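PDB 1VPV: UPF0230 protein TM1468 from Thermotoga maritima, which binds long-chain fatty acids such as palmitate and may take part in lipid transport or fatty acid metabolism. Local coordinates for residues Lys64-Ala69 / Val284-Val289; Arg202-Ile207 / Glu226-Lys231. All coordinates share one frame; numbering follows the deposited sequence.

Contact 1 (Lys64-Ala69 / Val284-Val289)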
ATOM      1  N   LYS A  64     -19.573   2.463  -0.152  1.00 20.82           N
ATOM      2  CA  LYS A  64     -20.975   2.267  -0.243  1.00 22.89           C
ATOM      3  C   LYS A  64     -21.359   2.116  -1.721  1.00 21.52           C
ATOM      4  O   LYS A  64     -22.068   1.171  -2.069  1.00 23.33           O
ATOM      5  CB  LYS A  64     -21.689   3.434   0.438  1.00 25.37           C
ATOM      6  CG  LYS A  64     -23.171   3.288   0.547  1.00 30.85           C
ATOM      7  CD  LYS A  64     -23.841   4.619   0.884  1.00 36.91           C
ATOM      8  CE  LYS A  64     -24.066   5.484  -0.362  1.00 45.55           C
ATOM      9  NZ  LYS A  64     -25.402   5.258  -1.012  1.00 43.03           N
ATOM     10  N   ARG A  65     -20.850   3.016  -2.573  1.00 20.36           N
ATOM     11  CA  ARG A  65     -21.135   3.009  -4.003  1.00 18.57           C
ATOM     12  C   ARG A  65     -20.580   1.784  -4.732  1.00 19.11           C
ATOM     13  O   ARG A  65     -21.253   1.266  -5.592  1.00 19.95           O
ATOM     14  CB  ARG A  65     -20.676   4.302  -4.676  1.00 19.42           C
ATOM     15  CG  ARG A  65     -21.612   5.532  -4.353  1.00 23.61           C
ATOM     16  CD  ARG A  65     -21.144   6.882  -4.943  1.00 21.21           C
ATOM     17  NE  ARG A  65     -19.816   7.235  -4.432  1.00 26.27           N
ATOM     18  CZ  ARG A  65     -18.685   7.186  -5.141  1.00 30.24           C
ATOM     19  NH1 ARG A  65     -18.676   6.786  -6.411  1.00 37.53           N
ATOM     20  NH2 ARG A  65     -17.540   7.512  -4.565  1.00 29.55           N
ATOM     21  N   ILE A  66     -19.407   1.266  -4.368  1.00 19.59           N
ATOM     22  CA  ILE A  66     -18.889   0.089  -5.050  1.00 19.61           C
ATOM     23  C   ILE A  66     -19.593  -1.209  -4.602  1.00 19.26           C
ATOM     24  O   ILE A  66     -19.826  -2.076  -5.426  1.00 17.53           O
ATOM     25  CB  ILE A  66     -17.336  -0.044  -5.020  1.00 20.47           C
ATOM     26  CG1 ILE A  66     -16.869  -1.133  -5.997  1.00 25.77           C
ATOM     27  CG2 ILE A  66     -16.811  -0.376  -3.638  1.00 23.63           C
ATOM     28  CD1 ILE A  66     -15.421  -0.999  -6.396  1.00 32.90           C
ATOM     29  N   ARG A  67     -19.965  -1.342  -3.338  1.00 16.84           N
ATOM     30  CA  ARG A  67     -20.810  -2.480  -2.925  1.00 18.34           C
ATOM     31  C   ARG A  67     -22.142  -2.523  -3.698  1.00 18.67           C
ATOM     32  O   ARG A  67     -22.656  -3.583  -4.005  1.00 16.49           O
ATOM     33  CB  ARG A  67     -21.090  -2.409  -1.415  1.00 18.88           C
ATOM     34  CG  ARG A  67     -19.862  -2.746  -0.546  1.00 24.36           C
ATOM     35  CD  ARG A  67     -20.227  -2.919   0.936  1.00 21.81           C
ATOM     36  NE  ARG A  67     -19.079  -3.395   1.722  1.00 21.57           N
ATOM     37  CZ  ARG A  67     -18.731  -4.671   1.878  1.00 23.72           C
ATOM     38  NH1 ARG A  67     -19.395  -5.638   1.281  1.00 26.41           N
ATOM     39  NH2 ARG A  67     -17.663  -4.988   2.602  1.00 27.93           N
ATOM     40  N   GLU A  68     -22.680  -1.345  -3.998  1.00 21.49           N
ATOM     41  CA  GLU A  68     -23.976  -1.177  -4.680  1.00 23.73           C
ATOM     42  C   GLU A  68     -23.958  -1.252  -6.197  1.00 20.63           C
ATOM     43  O   GLU A  68     -24.931  -1.629  -6.786  1.00 21.06           O
ATOM     44  CB  GLU A  68     -24.502   0.225  -4.399  1.00 24.41           C
ATOM     45  CG  GLU A  68     -25.671   0.307  -3.506  1.00 33.29           C
ATOM     46  CD  GLU A  68     -25.909   1.737  -3.093  1.00 43.74           C
ATOM     47  OE1 GLU A  68     -25.566   2.658  -3.887  1.00 48.77           O
ATOM     48  OE2 GLU A  68     -26.403   1.936  -1.963  1.00 54.68           O
ATOM     49  N   ALA A  69     -22.868  -0.799  -6.800  1.00 19.78           N
ATOM     50  CA  ALA A  69     -22.756  -0.538  -8.237  1.00 17.98           C
ATOM     51  C   ALA A  69     -23.138  -1.693  -9.110  1.00 16.59           C
ATOM     52  O   ALA A  69     -22.910  -2.841  -8.742  1.00 12.13           O
ATOM     53  CB  ALA A  69     -21.329  -0.141  -8.583  1.00 17.08           C
ATOM     54  N   VAL A 284      -9.221  -5.191  -5.525  1.00 20.64           N
ATOM     55  CA  VAL A 284      -9.251  -6.368  -4.635  1.00 22.12           C
ATOM     56  C   VAL A 284     -10.636  -6.817  -4.298  1.00 22.69           C
ATOM     57  O   VAL A 284     -10.859  -8.007  -4.029  1.00 21.44           O
ATOM     58  CB  VAL A 284      -8.436  -6.217  -3.303  1.00 23.44           C
ATOM     59  CG1 VAL A 284      -6.957  -6.171  -3.595  1.00 26.45           C
ATOM     60  CG2 VAL A 284      -8.856  -5.013  -2.518  1.00 14.42           C
ATOM     61  N   GLY A 285     -11.557  -5.855  -4.307  1.00 23.45           N
ATOM     62  CA  GLY A 285     -12.958  -6.109  -3.999  1.00 20.54           C
ATOM     63  C   GLY A 285     -13.254  -5.906  -2.513  1.00 20.01           C
ATOM     64  O   GLY A 285     -12.384  -6.122  -1.660  1.00 18.08           O
ATOM     65  N   PRO A 286     -14.483  -5.504  -2.193  1.00 21.46           N
ATOM     66  CA  PRO A 286     -14.838  -5.271  -0.802  1.00 22.14           C
ATOM     67  C   PRO A 286     -14.769  -6.580  -0.054  1.00 23.49           C
ATOM     68  O   PRO A 286     -14.953  -7.630  -0.674  1.00 17.58           O
ATOM     69  CB  PRO A 286     -16.303  -4.789  -0.865  1.00 23.28           C
ATOM     70  CG  PRO A 286     -16.567  -4.461  -2.291  1.00 24.84           C
ATOM     71  CD  PRO A 286     -15.608  -5.262  -3.111  1.00 22.30           C
ATOM     72  N   GLY A 287     -14.504  -6.498   1.259  1.00 24.22           N
ATOM     73  CA  GLY A 287     -14.325  -7.671   2.108  1.00 22.85           C
ATOM     74  C   GLY A 287     -12.857  -7.987   2.368  1.00 23.00           C
ATOM     75  O   GLY A 287     -12.540  -8.596   3.368  1.00 21.79           O
ATOM     76  N   THR A 288     -11.968  -7.523   1.494  1.00 22.03           N
ATOM     77  CA  THR A 288     -10.550  -7.871   1.543  1.00 21.81           C
ATOM     78  C   THR A 288      -9.857  -7.501   2.876  1.00 22.74           C
ATOM     79  O   THR A 288     -10.155  -6.478   3.477  1.00 23.13           O
ATOM     80  CB  THR A 288      -9.827  -7.206   0.362  1.00 22.55           C
ATOM     81  OG1 THR A 288     -10.367  -7.723  -0.872  1.00 23.84           O
ATOM     82  CG2 THR A 288      -8.275  -7.433   0.410  1.00 23.52           C
ATOM     83  N   VAL A 289      -8.930  -8.353   3.315  1.00 20.46           N
ATOM     84  CA  VAL A 289      -8.201  -8.168   4.568  1.00 22.15           C
ATOM     85  C   VAL A 289      -6.721  -8.542   4.374  1.00 21.20           C
ATOM     86  O   VAL A 289      -6.384  -9.562   3.757  1.00 21.64           O
ATOM     87  CB  VAL A 289      -8.844  -9.033   5.706  1.00 22.94           C
ATOM     88  CG1 VAL A 289      -7.892  -9.265   6.872  1.00 25.37           C
ATOM     89  CG2 VAL A 289     -10.077  -8.376   6.195  1.00 26.47           C
TER
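One face of the Arg67 guanidinium rests on the ring of Pro286, whose CB sits over the centre of the plane, 3.7 Å from Arg67 CZ; Gly287 N approaches the same group obliquely, without a hydrogen bond. In this DegV-fold protein the contact joins the last turn of helix 56-68 to the type II beta turn Gly285-Thr288, which leads from helix 278-284 into strand 289-295. Arg67 has CG beside its backbone N (chi1 -72°) and then runs extended to NE, which carries the guanidinium over the proline, the two side chains passing in opposite directions. Arginine suits this exposed edge: its flat end covers an apolar ring while NE forms a salt bridge with Asp250. Deeper in, Ile66 supplies a buried branched side chain, its CG2 4.3 Å from Pro286 CG. Proline, whose ring already restricts phi, fits the second position of the turn, and Gly287 the third, where phi is 100° and a CB would collide with the preceding carbonyl O. Gly285, leaving the helix, avoids the same collision. The turn is fastened from within by its own threonine, Thr288 OG1 donating to Gly285 O at 2.7 Å, tilted 21° from the carbonyl plane.

Contact 2 (Arg202-Ile207 / Glu226-Lys231). With PO4 (phosphate ion), chain C.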
ATOM      1  N   ARG A 202     -11.541 -18.230  -0.023  1.00 24.21           N
ATOM      2  CA  ARG A 202     -10.684 -17.065   0.148  1.00 22.55           C
ATOM      3  C   ARG A 202      -9.409 -17.393  -0.592  1.00 22.88           C
ATOM      4  O   ARG A 202      -8.903 -18.511  -0.515  1.00 24.74           O
ATOM      5  CB  ARG A 202     -10.344 -16.886   1.608  1.00 25.23           C
ATOM      6  CG  ARG A 202     -11.567 -16.889   2.528  1.00 27.62           C
ATOM      7  CD  ARG A 202     -12.344 -15.588   2.380  1.00 26.99           C
ATOM      8  NE  ARG A 202     -13.340 -15.521   3.444  1.00 31.60           N
ATOM      9  CZ  ARG A 202     -14.636 -15.771   3.306  1.00 25.50           C
ATOM     10  NH1 ARG A 202     -15.150 -16.130   2.136  1.00 34.57           N
ATOM     11  NH2 ARG A 202     -15.408 -15.718   4.363  1.00 25.98           N
ATOM     12  N   VAL A 203      -8.903 -16.426  -1.323  1.00 23.05           N
ATOM     13  CA  VAL A 203      -7.693 -16.587  -2.098  1.00 23.49           C
ATOM     14  C   VAL A 203      -6.649 -15.722  -1.453  1.00 22.61           C
ATOM     15  O   VAL A 203      -6.872 -14.514  -1.286  1.00 23.57           O
ATOM     16  CB  VAL A 203      -7.922 -16.096  -3.538  1.00 24.12           C
ATOM     17  CG1 VAL A 203      -6.619 -16.071  -4.363  1.00 22.38           C
ATOM     18  CG2 VAL A 203      -8.921 -17.007  -4.199  1.00 28.84           C
ATOM     19  N   CYS A 204      -5.515 -16.337  -1.119  1.00 21.46           N
ATOM     20  CA  CYS A 204      -4.407 -15.659  -0.457  1.00 22.15           C
ATOM     21  C   CYS A 204      -3.332 -15.249  -1.437  1.00 20.48           C
ATOM     22  O   CYS A 204      -2.846 -16.059  -2.214  1.00 22.68           O
ATOM     23  CB  CYS A 204      -3.795 -16.555   0.629  1.00 23.60           C
ATOM     24  SG  CYS A 204      -4.999 -17.213   1.849  1.00 27.59           S
ATOM     25  N   LEU A 205      -2.931 -13.990  -1.362  1.00 20.26           N
ATOM     26  CA  LEU A 205      -1.875 -13.493  -2.200  1.00 20.32           C
ATOM     27  C   LEU A 205      -0.786 -12.817  -1.380  1.00 23.01           C
ATOM     28  O   LEU A 205      -0.990 -12.454  -0.203  1.00 24.31           O
ATOM     29  CB  LEU A 205      -2.423 -12.508  -3.241  1.00 17.51           C
ATOM     30  CG  LEU A 205      -3.551 -12.995  -4.177  1.00 20.53           C
ATOM     31  CD1 LEU A 205      -4.945 -12.810  -3.574  1.00 22.52           C
ATOM     32  CD2 LEU A 205      -3.505 -12.258  -5.474  1.00 21.84           C
ATOM     33  N   HIS A 206       0.378 -12.670  -2.010  1.00 21.29           N
ATOM     34  CA  HIS A 206       1.423 -11.771  -1.528  1.00 21.16           C
ATOM     35  C   HIS A 206       2.084 -11.129  -2.713  1.00 23.73           C
ATOM     36  O   HIS A 206       1.761 -11.424  -3.862  1.00 23.29           O
ATOM     37  CB  HIS A 206       2.460 -12.490  -0.665  1.00 18.04           C
ATOM     38  CG  HIS A 206       3.269 -13.507  -1.407  1.00 21.37           C
ATOM     39  ND1 HIS A 206       4.644 -13.534  -1.362  1.00 24.26           N
ATOM     40  CD2 HIS A 206       2.901 -14.532  -2.218  1.00 25.83           C
ATOM     41  CE1 HIS A 206       5.088 -14.534  -2.107  1.00 30.36           C
ATOM     42  NE2 HIS A 206       4.050 -15.160  -2.632  1.00 29.16           N
ATOM     43  N   ILE A 207       2.996 -10.219  -2.416  1.00 27.07           N
ATOM     44  CA  ILE A 207       3.769  -9.537  -3.418  1.00 26.09           C
ATOM     45  C   ILE A 207       5.202  -9.990  -3.328  1.00 23.69           C
ATOM     46  O   ILE A 207       5.788  -9.938  -2.273  1.00 22.90           O
ATOM     47  CB  ILE A 207       3.715  -8.044  -3.167  1.00 26.00           C
ATOM     48  CG1 ILE A 207       2.250  -7.613  -3.184  1.00 27.22           C
ATOM     49  CG2 ILE A 207       4.588  -7.327  -4.204  1.00 23.50           C
ATOM     50  CD1 ILE A 207       2.010  -6.149  -3.479  1.00 27.51           C
ATOM     51  N   GLU A 226      -4.891 -17.909   9.041  1.00 25.94           N
ATOM     52  CA  GLU A 226      -3.756 -18.828   9.256  1.00 27.30           C
ATOM     53  C   GLU A 226      -2.818 -18.849   8.052  1.00 23.27           C
ATOM     54  O   GLU A 226      -1.595 -18.783   8.198  1.00 23.19           O
ATOM     55  CB  GLU A 226      -4.215 -20.254   9.519  1.00 25.35           C
ATOM     56  CG  GLU A 226      -4.824 -20.538  10.898  1.00 38.98           C
ATOM     57  CD  GLU A 226      -5.621 -21.894  10.966  1.00 37.16           C
ATOM     58  OE1 GLU A 226      -5.220 -22.889  10.301  1.00 50.61           O
ATOM     59  OE2 GLU A 226      -6.645 -21.956  11.698  1.00 41.49           O
ATOM     60  N   ALA A 227      -3.388 -18.939   6.854  1.00 20.99           N
ATOM     61  CA  ALA A 227      -2.579 -18.966   5.634  1.00 19.61           C
ATOM     62  C   ALA A 227      -1.680 -17.728   5.493  1.00 20.98           C
ATOM     63  O   ALA A 227      -0.549 -17.840   5.010  1.00 20.05           O
ATOM     64  CB  ALA A 227      -3.462 -19.093   4.419  1.00 17.08           C
ATOM     65  N   LEU A 228      -2.168 -16.561   5.918  1.00 20.50           N
ATOM     66  CA  LEU A 228      -1.400 -15.307   5.710  1.00 21.97           C
ATOM     67  C   LEU A 228      -0.194 -15.290   6.621  1.00 22.24           C
ATOM     68  O   LEU A 228       0.886 -14.827   6.248  1.00 20.66           O
ATOM     69  CB  LEU A 228      -2.257 -14.052   5.997  1.00 20.18           C
ATOM     70  CG  LEU A 228      -3.481 -13.680   5.143  1.00 20.76           C
ATOM     71  CD1 LEU A 228      -3.706 -12.133   5.130  1.00 19.78           C
ATOM     72  CD2 LEU A 228      -3.311 -14.188   3.762  1.00 20.06           C
ATOM     73  N   ILE A 229      -0.423 -15.784   7.836  1.00 22.07           N
ATOM     74  CA  ILE A 229       0.567 -15.819   8.862  1.00 23.32           C
ATOM     75  C   ILE A 229       1.568 -16.926   8.560  1.00 23.95           C
ATOM     76  O   ILE A 229       2.749 -16.741   8.807  1.00 21.78           O
ATOM     77  CB  ILE A 229      -0.075 -15.985  10.267  1.00 23.59           C
ATOM     78  CG1 ILE A 229      -0.828 -14.699  10.631  1.00 25.18           C
ATOM     79  CG2 ILE A 229       0.991 -16.290  11.338  1.00 19.66           C
ATOM     80  CD1 ILE A 229      -1.751 -14.840  11.814  1.00 26.60           C
ATOM     81  N   GLU A 230       1.106 -18.050   8.017  1.00 25.28           N
ATOM     82  CA  GLU A 230       2.042 -19.116   7.613  1.00 27.45           C
ATOM     83  C   GLU A 230       2.949 -18.656   6.466  1.00 23.87           C
ATOM     84  O   GLU A 230       4.118 -19.007   6.440  1.00 25.69           O
ATOM     85  CB  GLU A 230       1.329 -20.442   7.277  1.00 25.94           C
ATOM     86  CG  GLU A 230       0.610 -21.040   8.471  1.00 31.01           C
ATOM     87  CD  GLU A 230       0.012 -22.422   8.218  1.00 36.14           C
ATOM     88  OE1 GLU A 230       0.793 -23.402   8.082  1.00 54.01           O
ATOM     89  OE2 GLU A 230      -1.242 -22.543   8.199  1.00 49.80           O
ATOM     90  N   LYS A 231       2.438 -17.848   5.549  1.00 22.02           N
ATOM     91  CA  LYS A 231       3.284 -17.303   4.494  1.00 23.73           C
ATOM     92  C   LYS A 231       4.380 -16.393   5.055  1.00 22.23           C
ATOM     93  O   LYS A 231       5.545 -16.526   4.694  1.00 19.84           O
ATOM     94  CB  LYS A 231       2.450 -16.569   3.439  1.00 25.47           C
ATOM     95  CG  LYS A 231       3.254 -15.664   2.480  1.00 28.91           C
ATOM     96  CD  LYS A 231       4.364 -16.396   1.689  1.00 31.67           C
ATOM     97  CE  LYS A 231       3.808 -17.208   0.527  1.00 35.54           C
ATOM     98  NZ  LYS A 231       4.806 -18.143  -0.082  1.00 31.66           N
TER
HETATM   99  P   PO4 C 289     -18.922 -15.375   2.010  1.00  4.07           P
HETATM  100  O1  PO4 C 289     -19.804 -14.789   3.076  1.00 26.52           O
HETATM  101  O2  PO4 C 289     -19.902 -16.011   1.091  1.00 11.75           O
HETATM  102  O3  PO4 C 289     -17.947 -16.341   2.600  1.00 20.28           O
HETATM  103  O4  PO4 C 289     -18.197 -14.298   1.268  1.00 19.49           O
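Lys231 reaches from helix 220-232 to the ring of His206 on strand 201-208. Its CB points toward the strand and carries CG anti to the backbone N (chi1 165°); bends at chi2 and chi3 fold the chain across the imidazole at about a right angle. Lys231 CD comes within 4.2 Å of His206 ND1, and CE lies over the ring centre, 3.9 Å from the centroid and 13° off the normal, a CH-pi contact. NZ passes on to a salt bridge with Glu234. Lysine thus offers methylenes to the ring and charge to Glu234; an alanine in place of His206 would probably leave CE without its aromatic platform and open a gap beneath the methylenes. Farther in, small Cys204 and Ala227 allow close approach, Cys204 SG lying 3.5 Å from Ala227 CB, while Leu228 CD2 fills in 4.0 Å from Cys204 CB. At the strand's start, Arg202 NH1 and NH2 both donate to phosphate O3, at the guanidinium edge in its plane, 2.8 Å from NH1; the ion probably comes from the crystallisation liquor. The axes of segments 202-207 and 226-231 approach to 8.9 Å at 24°, the near-parallel packing of a helix on a sheet in an alpha/beta domain.

In the fold
Contact 2 is nested in the chain loop closed by contact 1, and their centres are 20 Å apart. They meet directly where Val289 O lies 4.0 Å from Leu228 CD1. The strands that follow or carry them, 289-295 and 201-208, belong to one six-stranded mixed sheet, with strand 170-176 between them. Contact 1 joins the turn that enters strand 289-295 of this sheet to helix 56-68, which precedes strand 74-76 and the palmitate-binding Thr75; the side chain of Ile66 is about 8 Å from that of Thr75. Bound palmitic acid touches Val284 and is about 7 Å from the side chain of Leu228 and about 12 Å from that of Ile66, so both contacts lie at the periphery of the lipid site.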